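Local coordinates for protein gamma-glutamyl-gamma-aminobutyraldehyde dehydrogenase (PDB 4LIH) that probably oxidises gamma-glutamyl-gamma-aminobutyraldehyde and related aldehydes to carboxylic acids with NAD(P)+ as electron acceptor, as a member of the aldehyde dehydrogenase family, at residues D429-L434 with Y476-N481; H156-V161 with T499-R504; L12-W17 with P341-V346. All blocks are in the same frame, centred on the assembly; numbering follows the deposited sequence.

From the N terminus, residues 12-17 lead into helix 14-23 and form its first turn; interaction 3 joins them to the loop 341-346, closing a loop of more than 320 residues. Residues 156-161, at the start of strand 157-172, lie inside that loop and pair with residues 499-504 at the C terminus, giving interaction 2 between strands 157-172 and 494-502; the closures of interactions 2 and 3 therefore cross. Interaction 1, nested within interaction 2 and lying after interaction 3, joins the loop before strand 435-439 to the loop between strands 457-460 and 494-502. Interactions 2 and 3 are farthest apart, about 62 Å between centres, whereas interactions 1 and 2 both touch the second subunit.

Interaction 1 (D429-L434 with Y476-N481); sequences DTEYGL and YKQSGN
Backbone hydrogen bonds tie two irregular loops together at Glu431 with Gln478 and at Gly433 with Tyr476. Gln478 N donates to Glu431 O over 3.0 Å. Tyr476 N donates to Gly433 O at 2.9 Å. Gly433 CA lies 4.2 Å from Tyr476 CB, so the two backbones run close together.

Side chain to backbone bonds add two more ties. Ser479 OG accepts a nearly straight bond from Gly433 N (2.8 Å, 172° at the hydrogen) and is also hydrogen-bonded to Gly276 O, so this hydroxyl links three pieces of chain. It lies at the edge of the Tyr432 ring, near the ring plane, 3.5 Å from Tyr432 CD1. In Lys477, chi3 (-91°) turns CE toward Tyr432 O, and from there NZ donates to Thr430 O at 2.8 Å. Thr430 OG1 accepts from Tyr432 N, an ST turn within the same loop.

Between side chains, Gln478 NE2 donates to Glu431 OE1 at 3.2 Å through the oxygen's anti lone pair. The amide and carboxylate planes are turned 73° apart, yet OE1 stays close to the amide plane. Gln478 O is buried by the contact and has no polar partner in the model.

Apolar contact is slight: Leu434 CB packs against Ser479 CB at 3.7 Å, while its side chain also touches Cys309 and approaches Glu274, the predicted active-site residue; a bound MES molecule, probably from the crystallisation liquor, lies nearby. Tyr476 OH reaches across to Glu164 of the second subunit. Such loop-to-loop bonding beside the predicted active site of an aldehyde dehydrogenase fold joins the approach to strand 435-439 with the segment leading to the C-terminal strand.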
ATOM      1  N   ASP A 429       5.587  27.756  18.174  1.00 11.78           N
ATOM      2  CA  ASP A 429       5.600  28.081  19.618  1.00 12.35           C
ATOM      3  C   ASP A 429       4.162  28.171  20.097  1.00 12.09           C
ATOM      4  O   ASP A 429       3.624  29.266  20.318  1.00 12.51           O
ATOM      5  CB  ASP A 429       6.310  29.390  19.893  1.00 12.80           C
ATOM      6  CG  ASP A 429       6.523  29.676  21.396  1.00 13.81           C
ATOM      7  OD1 ASP A 429       6.387  28.772  22.271  1.00 13.93           O
ATOM      8  OD2 ASP A 429       6.870  30.839  21.677  1.00 14.03           O
ATOM      9  N   THR A 430       3.557  27.013  20.250  1.00 11.85           N
ATOM     10  CA  THR A 430       2.169  26.906  20.621  1.00 11.76           C
ATOM     11  C   THR A 430       1.904  25.464  21.065  1.00 11.73           C
ATOM     12  O   THR A 430       2.579  24.543  20.598  1.00 11.61           O
ATOM     13  CB  THR A 430       1.235  27.323  19.457  1.00 11.85           C
ATOM     14  OG1 THR A 430      -0.112  27.174  19.860  1.00 11.31           O
ATOM     15  CG2 THR A 430       1.470  26.507  18.219  1.00 11.86           C
ATOM     16  N   GLU A 431       0.911  25.262  21.931  1.00 11.72           N
ATOM     17  CA  GLU A 431       0.473  23.915  22.280  1.00 12.09           C
ATOM     18  C   GLU A 431      -0.461  23.323  21.227  1.00 10.79           C
ATOM     19  O   GLU A 431      -0.759  22.152  21.287  1.00 10.32           O
ATOM     20  CB  GLU A 431      -0.181  23.868  23.679  1.00 13.67           C
ATOM     21  CG  GLU A 431       0.839  23.821  24.811  1.00 15.80           C
ATOM     22  CD  GLU A 431       1.983  22.817  24.578  1.00 18.25           C
ATOM     23  OE1 GLU A 431       1.758  21.541  24.636  1.00 20.48           O
ATOM     24  OE2 GLU A 431       3.128  23.305  24.289  1.00 21.25           O
ATOM     25  N   TYR A 432      -0.928  24.156  20.302  1.00 10.07           N
ATOM     26  CA  TYR A 432      -1.767  23.698  19.203  1.00  9.70           C
ATOM     27  C   TYR A 432      -0.923  23.169  18.018  1.00  9.52           C
ATOM     28  O   TYR A 432       0.306  23.382  17.969  1.00  9.58           O
ATOM     29  CB  TYR A 432      -2.660  24.837  18.752  1.00  9.67           C
ATOM     30  CG  TYR A 432      -3.697  25.227  19.768  1.00  9.73           C
ATOM     31  CD1 TYR A 432      -4.643  24.303  20.194  1.00  9.72           C
ATOM     32  CD2 TYR A 432      -3.729  26.495  20.303  1.00  9.81           C
ATOM     33  CE1 TYR A 432      -5.622  24.651  21.104  1.00  9.99           C
ATOM     34  CE2 TYR A 432      -4.730  26.860  21.220  1.00 10.06           C
ATOM     35  CZ  TYR A 432      -5.664  25.958  21.605  1.00 10.08           C
ATOM     36  OH  TYR A 432      -6.652  26.369  22.522  1.00 10.60           O
ATOM     37  N   GLY A 433      -1.578  22.490  17.082  1.00  9.16           N
ATOM     38  CA  GLY A 433      -0.898  21.954  15.910  1.00  9.10           C
ATOM     39  C   GLY A 433      -1.851  21.412  14.871  1.00  8.90           C
ATOM     40  O   GLY A 433      -1.645  20.310  14.346  1.00  9.05           O
ATOM     41  N   LEU A 434      -2.921  22.146  14.615  1.00  8.83           N
ATOM     42  CA  LEU A 434      -3.935  21.654  13.680  1.00  8.79           C
ATOM     43  C   LEU A 434      -3.546  21.903  12.211  1.00  8.82           C
ATOM     44  O   LEU A 434      -3.727  21.037  11.347  1.00  8.71           O
ATOM     45  CB  LEU A 434      -5.316  22.232  14.026  1.00  8.74           C
ATOM     46  CG  LEU A 434      -6.493  21.564  13.295  1.00  8.68           C
ATOM     47  CD1 LEU A 434      -6.422  20.056  13.566  1.00  8.62           C
ATOM     48  CD2 LEU A 434      -7.883  22.134  13.648  1.00  8.71           C
ATOM     49  N   TYR A 476      -1.455  17.691  15.596  1.00  8.45           N
ATOM     50  CA  TYR A 476      -0.265  17.443  16.417  1.00  8.49           C
ATOM     51  C   TYR A 476      -0.568  18.035  17.784  1.00  8.85           C
ATOM     52  O   TYR A 476      -1.432  18.941  17.918  1.00  8.86           O
ATOM     53  CB  TYR A 476       0.937  18.188  15.855  1.00  8.20           C
ATOM     54  CG  TYR A 476       1.624  17.588  14.656  1.00  7.99           C
ATOM     55  CD1 TYR A 476       0.909  17.054  13.542  1.00  7.78           C
ATOM     56  CD2 TYR A 476       3.024  17.610  14.590  1.00  7.81           C
ATOM     57  CE1 TYR A 476       1.596  16.564  12.431  1.00  7.73           C
ATOM     58  CE2 TYR A 476       3.669  17.114  13.502  1.00  7.80           C
ATOM     59  CZ  TYR A 476       2.967  16.634  12.413  1.00  7.70           C
ATOM     60  OH  TYR A 476       3.657  16.112  11.365  1.00  7.76           O
ATOM     61  N   LYS A 477       0.145  17.556  18.798  1.00  9.33           N
ATOM     62  CA  LYS A 477       0.129  18.203  20.126  1.00  9.81           C
ATOM     63  C   LYS A 477      -1.296  18.248  20.721  1.00  9.68           C
ATOM     64  O   LYS A 477      -1.916  17.203  20.782  1.00  9.72           O
ATOM     65  CB  LYS A 477       0.814  19.577  20.090  1.00 10.47           C
ATOM     66  CG  LYS A 477       2.305  19.498  19.688  1.00 11.06           C
ATOM     67  CD  LYS A 477       3.020  20.825  19.852  1.00 12.03           C
ATOM     68  CE  LYS A 477       3.010  21.683  18.650  1.00 12.59           C
ATOM     69  NZ  LYS A 477       3.923  22.910  18.721  1.00 13.21           N
ATOM     70  N   GLN A 478      -1.813  19.397  21.146  1.00  9.54           N
ATOM     71  CA  GLN A 478      -3.105  19.440  21.813  1.00  9.61           C
ATOM     72  C   GLN A 478      -4.241  19.814  20.872  1.00  9.43           C
ATOM     73  O   GLN A 478      -5.280  20.308  21.336  1.00  9.65           O
ATOM     74  CB  GLN A 478      -3.057  20.409  23.012  1.00  9.82           C
ATOM     75  CG  GLN A 478      -1.931  20.039  23.935  1.00 10.10           C
ATOM     76  CD  GLN A 478      -2.144  20.462  25.365  1.00 10.50           C
ATOM     77  OE1 GLN A 478      -3.289  20.487  25.878  1.00 10.83           O
ATOM     78  NE2 GLN A 478      -1.037  20.791  26.036  1.00 10.67           N
ATOM     79  N   SER A 479      -4.044  19.659  19.562  1.00  9.17           N
ATOM     80  CA  SER A 479      -5.145  19.923  18.601  1.00  9.10           C
ATOM     81  C   SER A 479      -5.912  18.660  18.214  1.00  9.02           C
ATOM     82  O   SER A 479      -6.750  18.694  17.295  1.00  9.08           O
ATOM     83  CB  SER A 479      -4.673  20.649  17.345  1.00  9.15           C
ATOM     84  OG  SER A 479      -4.273  21.992  17.601  1.00  9.23           O
ATOM     85  N   GLY A 480      -5.664  17.559  18.913  1.00  9.01           N
ATOM     86  CA  GLY A 480      -6.462  16.314  18.733  1.00  8.92           C
ATOM     87  C   GLY A 480      -5.596  15.137  18.359  1.00  8.90           C
ATOM     88  O   GLY A 480      -4.453  15.305  17.995  1.00  9.14           O
ATOM     89  N   ASN A 481      -6.141  13.931  18.445  1.00  8.58           N
ATOM     90  CA  ASN A 481      -5.424  12.730  18.028  1.00  8.36           C
ATOM     91  C   ASN A 481      -6.184  12.001  16.903  1.00  8.18           C
ATOM     92  O   ASN A 481      -7.413  11.998  16.881  1.00  8.14           O
ATOM     93  CB  ASN A 481      -5.204  11.812  19.227  1.00  8.21           C
ATOM     94  CG  ASN A 481      -6.524  11.302  19.833  1.00  8.28           C
ATOM     95  OD1 ASN A 481      -7.397  12.072  20.184  1.00  8.22           O
ATOM     96  ND2 ASN A 481      -6.650   9.967  19.957  1.00  8.27           N
TER

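Interaction 2 (H156-V161 with T499-R504); sequences HLVGLV and TLIRLR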
ATOM      1  N   HIS A 156       4.703 -22.613   6.404  1.00 11.98           N
ATOM      2  CA  HIS A 156       3.730 -23.454   7.098  1.00 11.91           C
ATOM      3  C   HIS A 156       2.535 -22.645   7.615  1.00 11.40           C
ATOM      4  O   HIS A 156       1.573 -23.219   8.150  1.00 11.77           O
ATOM      5  CB  HIS A 156       4.371 -24.247   8.257  1.00 12.14           C
ATOM      6  CG  HIS A 156       4.784 -23.396   9.417  1.00 12.52           C
ATOM      7  ND1 HIS A 156       5.852 -22.521   9.357  1.00 12.50           N
ATOM      8  CD2 HIS A 156       4.293 -23.305  10.674  1.00 12.76           C
ATOM      9  CE1 HIS A 156       5.976 -21.903  10.518  1.00 12.92           C
ATOM     10  NE2 HIS A 156       5.042 -22.362  11.333  1.00 12.93           N
ATOM     11  N   LEU A 157       2.583 -21.325   7.475  1.00 10.81           N
ATOM     12  CA  LEU A 157       1.462 -20.501   7.853  1.00 10.38           C
ATOM     13  C   LEU A 157       0.811 -19.835   6.636  1.00  9.84           C
ATOM     14  O   LEU A 157       1.454 -19.548   5.614  1.00  9.62           O
ATOM     15  CB  LEU A 157       1.842 -19.390   8.834  1.00 10.35           C
ATOM     16  CG  LEU A 157       2.563 -19.706  10.139  1.00 10.55           C
ATOM     17  CD1 LEU A 157       2.788 -18.373  10.851  1.00 10.48           C
ATOM     18  CD2 LEU A 157       1.693 -20.623  10.974  1.00 10.55           C
ATOM     19  N   VAL A 158      -0.482 -19.612   6.783  1.00  9.44           N
ATOM     20  CA  VAL A 158      -1.208 -18.626   5.987  1.00  9.10           C
ATOM     21  C   VAL A 158      -1.488 -17.502   6.978  1.00  8.88           C
ATOM     22  O   VAL A 158      -2.256 -17.672   7.920  1.00  8.73           O
ATOM     23  CB  VAL A 158      -2.505 -19.167   5.363  1.00  9.13           C
ATOM     24  CG1 VAL A 158      -3.177 -18.066   4.580  1.00  9.05           C
ATOM     25  CG2 VAL A 158      -2.227 -20.312   4.410  1.00  9.25           C
ATOM     26  N   GLY A 159      -0.809 -16.368   6.775  1.00  8.69           N
ATOM     27  CA  GLY A 159      -0.906 -15.236   7.699  1.00  8.62           C
ATOM     28  C   GLY A 159      -1.686 -14.093   7.086  1.00  8.50           C
ATOM     29  O   GLY A 159      -1.258 -13.579   6.107  1.00  8.31           O
ATOM     30  N   LEU A 160      -2.753 -13.653   7.748  1.00  8.54           N
ATOM     31  CA  LEU A 160      -3.662 -12.618   7.218  1.00  8.53           C
ATOM     32  C   LEU A 160      -3.759 -11.479   8.225  1.00  8.53           C
ATOM     33  O   LEU A 160      -3.757 -11.688   9.452  1.00  8.75           O
ATOM     34  CB  LEU A 160      -5.081 -13.199   6.996  1.00  8.54           C
ATOM     35  CG  LEU A 160      -5.308 -14.527   6.243  1.00  8.64           C
ATOM     36  CD1 LEU A 160      -6.808 -14.838   6.100  1.00  8.72           C
ATOM     37  CD2 LEU A 160      -4.622 -14.537   4.895  1.00  8.64           C
ATOM     38  N   VAL A 161      -3.786 -10.268   7.736  1.00  8.43           N
ATOM     39  CA  VAL A 161      -4.009  -9.145   8.588  1.00  8.49           C
ATOM     40  C   VAL A 161      -5.193  -8.379   8.017  1.00  8.59           C
ATOM     41  O   VAL A 161      -5.128  -7.861   6.882  1.00  8.36           O
ATOM     42  CB  VAL A 161      -2.783  -8.254   8.654  1.00  8.41           C
ATOM     43  CG1 VAL A 161      -3.043  -7.067   9.562  1.00  8.40           C
ATOM     44  CG2 VAL A 161      -1.588  -9.066   9.095  1.00  8.47           C
ATOM     45  N   THR A 499      -4.489 -13.116  11.771  1.00  8.64           N
ATOM     46  CA  THR A 499      -4.885 -14.511  11.780  1.00  8.90           C
ATOM     47  C   THR A 499      -3.717 -15.380  11.274  1.00  9.09           C
ATOM     48  O   THR A 499      -3.289 -15.235  10.138  1.00  8.99           O
ATOM     49  CB  THR A 499      -6.134 -14.735  10.911  1.00  8.94           C
ATOM     50  OG1 THR A 499      -7.195 -13.862  11.341  1.00  9.02           O
ATOM     51  CG2 THR A 499      -6.606 -16.172  11.061  1.00  9.17           C
ATOM     52  N   LEU A 500      -3.153 -16.242  12.148  1.00  9.28           N
ATOM     53  CA  LEU A 500      -2.094 -17.148  11.731  1.00  9.38           C
ATOM     54  C   LEU A 500      -2.670 -18.556  11.593  1.00  9.83           C
ATOM     55  O   LEU A 500      -3.043 -19.165  12.596  1.00  9.93           O
ATOM     56  CB  LEU A 500      -0.957 -17.133  12.751  1.00  9.32           C
ATOM     57  CG  LEU A 500      -0.106 -15.850  12.978  1.00  9.17           C
ATOM     58  CD1 LEU A 500      -0.929 -14.769  13.671  1.00  9.14           C
ATOM     59  CD2 LEU A 500       1.140 -16.153  13.784  1.00  9.13           C
ATOM     60  N   ILE A 501      -2.714 -19.059  10.361  1.00 10.06           N
ATOM     61  CA  ILE A 501      -3.354 -20.318  10.084  1.00 10.50           C
ATOM     62  C   ILE A 501      -2.256 -21.328   9.864  1.00 10.77           C
ATOM     63  O   ILE A 501      -1.582 -21.266   8.842  1.00 10.82           O
ATOM     64  CB  ILE A 501      -4.270 -20.246   8.829  1.00 10.53           C
ATOM     65  CG1 ILE A 501      -5.334 -19.163   8.973  1.00 10.64           C
ATOM     66  CG2 ILE A 501      -4.860 -21.625   8.532  1.00 10.65           C
ATOM     67  CD1 ILE A 501      -6.230 -18.952   7.759  1.00 10.79           C
ATOM     68  N   ARG A 502      -2.076 -22.270  10.793  1.00 11.21           N
ATOM     69  CA  ARG A 502      -1.010 -23.248  10.637  1.00 11.83           C
ATOM     70  C   ARG A 502      -1.464 -24.503   9.905  1.00 12.42           C
ATOM     71  O   ARG A 502      -2.353 -25.217  10.356  1.00 12.58           O
ATOM     72  CB  ARG A 502      -0.411 -23.589  11.983  1.00 12.08           C
ATOM     73  CG  ARG A 502       0.765 -24.525  11.896  1.00 12.39           C
ATOM     74  CD  ARG A 502       1.525 -24.612  13.187  1.00 12.68           C
ATOM     75  NE  ARG A 502       2.510 -25.669  13.059  1.00 13.10           N
ATOM     76  CZ  ARG A 502       3.341 -26.045  14.019  1.00 13.54           C
ATOM     77  NH1 ARG A 502       3.377 -25.390  15.178  1.00 13.56           N
ATOM     78  NH2 ARG A 502       4.137 -27.087  13.802  1.00 13.66           N
ATOM     79  N   LEU A 503      -0.841 -24.746   8.765  1.00 13.06           N
ATOM     80  CA  LEU A 503      -1.229 -25.820   7.867  1.00 13.72           C
ATOM     81  C   LEU A 503      -0.599 -27.161   8.243  1.00 15.01           C
ATOM     82  O   LEU A 503      -1.117 -28.207   7.882  1.00 15.16           O
ATOM     83  CB  LEU A 503      -0.798 -25.460   6.445  1.00 13.52           C
ATOM     84  CG  LEU A 503      -1.268 -24.129   5.833  1.00 13.26           C
ATOM     85  CD1 LEU A 503      -0.717 -24.003   4.412  1.00 13.04           C
ATOM     86  CD2 LEU A 503      -2.784 -24.066   5.843  1.00 13.10           C
ATOM     87  N   ARG A 504       0.517 -27.106   8.962  1.00 16.75           N
ATOM     88  CA  ARG A 504       1.238 -28.292   9.388  1.00 18.77           C
ATOM     89  C   ARG A 504       2.271 -27.864  10.443  1.00 19.06           C
ATOM     90  O   ARG A 504       2.693 -26.693  10.496  1.00 18.60           O
ATOM     91  CB  ARG A 504       1.987 -28.908   8.200  1.00 20.13           C
ATOM     92  CG  ARG A 504       2.975 -27.938   7.572  1.00 22.26           C
ATOM     93  CD  ARG A 504       3.616 -28.468   6.311  1.00 24.09           C
ATOM     94  NE  ARG A 504       3.766 -27.337   5.409  1.00 27.26           N
ATOM     95  CZ  ARG A 504       2.872 -26.978   4.483  1.00 27.91           C
ATOM     96  NH1 ARG A 504       1.768 -27.703   4.270  1.00 28.90           N
ATOM     97  NH2 ARG A 504       3.102 -25.907   3.757  1.00 28.03           N
ATOM     98  OXT ARG A 504       2.708 -28.703  11.224  1.00 19.72           O
TER
HETATM   99  O   HOH W   1      -6.817 -11.507   9.977  1.00 11.68           O
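Antiparallel beta pairing joins Leu157-Leu160 to Thr499-Arg502, in the extended strands that aldehyde dehydrogenases use for oligomerisation. The short strand axes approach to 4.6 Å and run 167° apart. Val158 with Ile501 and Leu160 with Thr499 are hydrogen-bonded pairs, each with two reciprocal N-H...O bonds; Ile501 N to Val158 O measures 2.8 Å. Past the last pair, Leu503 N continues the ladder to His156 O.

Side chains alternate between the two faces. On one, Val158 CB meets Ile501 CB at 4.0 Å, and Val158 CG2 lies against both methyls of Leu503. On the other, Leu157 spreads its two branches, CD1 to Leu500 CD2 at 4.0 Å and CD2 to Arg502 CB at 3.8 Å. A water joins Thr499 OG1 to Leu160 O, the latter bond weak.

The sheet runs on into the second subunit, whose strand pairs in parallel with Thr499-Ile501. Glu465 of that subunit takes His156 NE2 with one oxygen and bridges Arg502 NH1 with the other, while Arg451 of the third subunit bonds Leu157 O.

Arg502, extended from CG to NE with CG anti to the backbone N (chi1 -176°), runs past the imidazole edge, its CD in the plane of the His156 ring and the guanidinium plane turned 83° from it. Arg502 NE donates to the C-terminal carboxylate at Arg504 O, 2.8 Å away.

Interaction 3 (L12-W17 with P341-V346); sequences LTLADW and PLDPSV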
ATOM      1  N   LEU A  12     -30.969  30.600  -5.881  1.00 29.83           N
ATOM      2  CA  LEU A  12     -32.150  31.230  -5.249  1.00 28.30           C
ATOM      3  C   LEU A  12     -31.771  32.603  -4.659  1.00 26.98           C
ATOM      4  O   LEU A  12     -30.612  32.821  -4.296  1.00 26.46           O
ATOM      5  CB  LEU A  12     -32.721  30.330  -4.130  1.00 28.20           C
ATOM      6  CG  LEU A  12     -33.591  29.131  -4.494  1.00 28.32           C
ATOM      7  CD1 LEU A  12     -32.814  28.093  -5.284  1.00 28.49           C
ATOM      8  CD2 LEU A  12     -34.211  28.509  -3.252  1.00 28.25           C
ATOM      9  N   THR A  13     -32.748  33.504  -4.571  1.00 26.25           N
ATOM     10  CA  THR A  13     -32.567  34.872  -4.056  1.00 25.45           C
ATOM     11  C   THR A  13     -32.885  34.924  -2.568  1.00 25.14           C
ATOM     12  O   THR A  13     -33.420  33.974  -2.009  1.00 25.65           O
ATOM     13  CB  THR A  13     -33.548  35.877  -4.696  1.00 25.82           C
ATOM     14  OG1 THR A  13     -34.887  35.560  -4.284  1.00 26.68           O
ATOM     15  CG2 THR A  13     -33.456  35.883  -6.188  1.00 25.75           C
ATOM     16  N   LEU A  14     -32.608  36.066  -1.953  1.00 24.08           N
ATOM     17  CA  LEU A  14     -32.885  36.261  -0.544  1.00 23.53           C
ATOM     18  C   LEU A  14     -34.349  36.033  -0.267  1.00 23.66           C
ATOM     19  O   LEU A  14     -34.702  35.339   0.687  1.00 21.73           O
ATOM     20  CB  LEU A  14     -32.465  37.670  -0.112  1.00 23.61           C
ATOM     21  CG  LEU A  14     -32.991  38.244   1.195  1.00 24.27           C
ATOM     22  CD1 LEU A  14     -32.484  37.430   2.384  1.00 23.52           C
ATOM     23  CD2 LEU A  14     -32.607  39.717   1.310  1.00 24.72           C
ATOM     24  N   ALA A  15     -35.202  36.633  -1.115  1.00 23.61           N
ATOM     25  CA  ALA A  15     -36.656  36.504  -0.999  1.00 23.54           C
ATOM     26  C   ALA A  15     -37.105  35.044  -1.084  1.00 22.61           C
ATOM     27  O   ALA A  15     -38.008  34.626  -0.356  1.00 22.18           O
ATOM     28  CB  ALA A  15     -37.355  37.354  -2.082  1.00 23.87           C
ATOM     29  N   ASP A  16     -36.464  34.285  -1.970  1.00 22.58           N
ATOM     30  CA  ASP A  16     -36.758  32.848  -2.137  1.00 22.60           C
ATOM     31  C   ASP A  16     -36.457  32.092  -0.841  1.00 20.90           C
ATOM     32  O   ASP A  16     -37.265  31.291  -0.387  1.00 20.83           O
ATOM     33  CB  ASP A  16     -35.932  32.210  -3.261  1.00 23.53           C
ATOM     34  CG  ASP A  16     -36.350  32.666  -4.657  1.00 24.98           C
ATOM     35  OD1 ASP A  16     -37.403  33.333  -4.816  1.00 27.78           O
ATOM     36  OD2 ASP A  16     -35.593  32.345  -5.587  1.00 24.96           O
ATOM     37  N   TRP A  17     -35.300  32.371  -0.243  1.00 19.96           N
ATOM     38  CA  TRP A  17     -34.915  31.701   1.006  1.00 18.86           C
ATOM     39  C   TRP A  17     -35.832  32.090   2.156  1.00 19.96           C
ATOM     40  O   TRP A  17     -36.213  31.227   2.955  1.00 19.83           O
ATOM     41  CB  TRP A  17     -33.446  31.966   1.357  1.00 17.61           C
ATOM     42  CG  TRP A  17     -32.494  31.287   0.413  1.00 16.29           C
ATOM     43  CD1 TRP A  17     -31.628  31.887  -0.445  1.00 15.93           C
ATOM     44  CD2 TRP A  17     -32.335  29.870   0.224  1.00 15.69           C
ATOM     45  NE1 TRP A  17     -30.938  30.944  -1.155  1.00 15.48           N
ATOM     46  CE2 TRP A  17     -31.354  29.694  -0.772  1.00 15.39           C
ATOM     47  CE3 TRP A  17     -32.916  28.741   0.813  1.00 15.48           C
ATOM     48  CZ2 TRP A  17     -30.928  28.416  -1.202  1.00 15.13           C
ATOM     49  CZ3 TRP A  17     -32.500  27.463   0.380  1.00 15.34           C
ATOM     50  CH2 TRP A  17     -31.501  27.324  -0.612  1.00 14.99           C
ATOM     51  N   PRO A 341     -27.579  35.991   6.937  1.00 15.26           N
ATOM     52  CA  PRO A 341     -27.052  34.846   6.189  1.00 15.05           C
ATOM     53  C   PRO A 341     -28.048  34.209   5.213  1.00 14.94           C
ATOM     54  O   PRO A 341     -27.613  33.443   4.372  1.00 14.20           O
ATOM     55  CB  PRO A 341     -26.637  33.865   7.278  1.00 14.88           C
ATOM     56  CG  PRO A 341     -27.422  34.228   8.453  1.00 14.97           C
ATOM     57  CD  PRO A 341     -27.691  35.695   8.378  1.00 15.40           C
ATOM     58  N   LEU A 342     -29.339  34.578   5.277  1.00 15.33           N
ATOM     59  CA  LEU A 342     -30.319  34.152   4.288  1.00 15.64           C
ATOM     60  C   LEU A 342     -30.132  34.814   2.922  1.00 15.96           C
ATOM     61  O   LEU A 342     -30.741  34.366   1.935  1.00 15.15           O
ATOM     62  CB  LEU A 342     -31.754  34.383   4.778  1.00 16.13           C
ATOM     63  CG  LEU A 342     -32.209  33.461   5.912  1.00 16.21           C
ATOM     64  CD1 LEU A 342     -33.576  33.877   6.435  1.00 16.91           C
ATOM     65  CD2 LEU A 342     -32.214  32.005   5.457  1.00 16.23           C
ATOM     66  N   ASP A 343     -29.274  35.848   2.881  1.00 15.84           N
ATOM     67  CA  ASP A 343     -28.962  36.586   1.665  1.00 16.12           C
ATOM     68  C   ASP A 343     -27.754  35.955   0.973  1.00 15.87           C
ATOM     69  O   ASP A 343     -26.654  35.904   1.554  1.00 15.24           O
ATOM     70  CB  ASP A 343     -28.658  38.048   2.031  1.00 16.41           C
ATOM     71  CG  ASP A 343     -28.405  38.942   0.812  1.00 16.87           C
ATOM     72  OD1 ASP A 343     -27.957  38.468  -0.264  1.00 16.72           O
ATOM     73  OD2 ASP A 343     -28.622  40.150   0.988  1.00 16.91           O
ATOM     74  N   PRO A 344     -27.937  35.485  -0.266  1.00 16.40           N
ATOM     75  CA  PRO A 344     -26.836  34.793  -0.961  1.00 16.60           C
ATOM     76  C   PRO A 344     -25.601  35.610  -1.271  1.00 16.84           C
ATOM     77  O   PRO A 344     -24.595  35.014  -1.626  1.00 16.66           O
ATOM     78  CB  PRO A 344     -27.465  34.280  -2.276  1.00 16.84           C
ATOM     79  CG  PRO A 344     -28.915  34.539  -2.181  1.00 17.14           C
ATOM     80  CD  PRO A 344     -29.220  35.400  -0.991  1.00 16.70           C
ATOM     81  N   SER A 345     -25.653  36.936  -1.151  1.00 17.25           N
ATOM     82  CA  SER A 345     -24.482  37.750  -1.427  1.00 18.12           C
ATOM     83  C   SER A 345     -23.629  37.924  -0.193  1.00 18.01           C
ATOM     84  O   SER A 345     -22.569  38.534  -0.285  1.00 18.28           O
ATOM     85  CB  SER A 345     -24.877  39.147  -1.932  1.00 18.40           C
ATOM     86  OG  SER A 345     -25.579  39.890  -0.941  1.00 19.77           O
ATOM     87  N   VAL A 346     -24.093  37.450   0.971  1.00 17.73           N
ATOM     88  CA  VAL A 346     -23.377  37.712   2.239  1.00 17.62           C
ATOM     89  C   VAL A 346     -22.275  36.688   2.516  1.00 18.60           C
ATOM     90  O   VAL A 346     -22.503  35.474   2.436  1.00 19.25           O
ATOM     91  CB  VAL A 346     -24.351  37.781   3.434  1.00 17.15           C
ATOM     92  CG1 VAL A 346     -23.615  37.705   4.759  1.00 16.75           C
ATOM     93  CG2 VAL A 346     -25.165  39.071   3.379  1.00 17.40           C
TER
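Leu14 and Trp17, in the first turn of helix 14-23, pack on Leu342, Asp343 and Pro344, the last two beginning a type I beta turn that ends at Val346. Packing is van der Waals, partly of carbon against carbonyl oxygens. For Leu14, chi1 163° sets CG anti to the backbone N, and from it CD1 reaches Leu342 CB and Asp343 CB, both at 3.9 Å, while CD2 branches to Asp343 OD2. Pro344 lies beside the start of the helix, its CD 3.6 Å from Leu14 N and its CG 3.2 Å from Leu12 O. That same CG comes to the edge of the Trp17 indole, near its plane, 4.2 Å from CD1. Leu342 O approaches Trp17 CD1 obliquely at 3.5 Å; this carbonyl is buried by the contact without a polar partner in the model.

Behind these groups, Leu12 CD2 covers one face of the indole, offset toward the rim. Helices 106-117 and 121-142 add Leu111 and Ile121 against Trp17, and Leu111 also touches Leu342, so the contact ties the N-terminal helix to the body of the chain.

Both backbones are locally fixed. Thr13 and Asp16 form a capping box, with Asp16 N bonded to Thr13 OG1 and Thr13 N to Asp16 OD2. In the turn, Asp343 OD1 forms an Asx turn, accepting Ser345 N and Ser345 OG from the same face of its carboxylate, each at 2.9 Å.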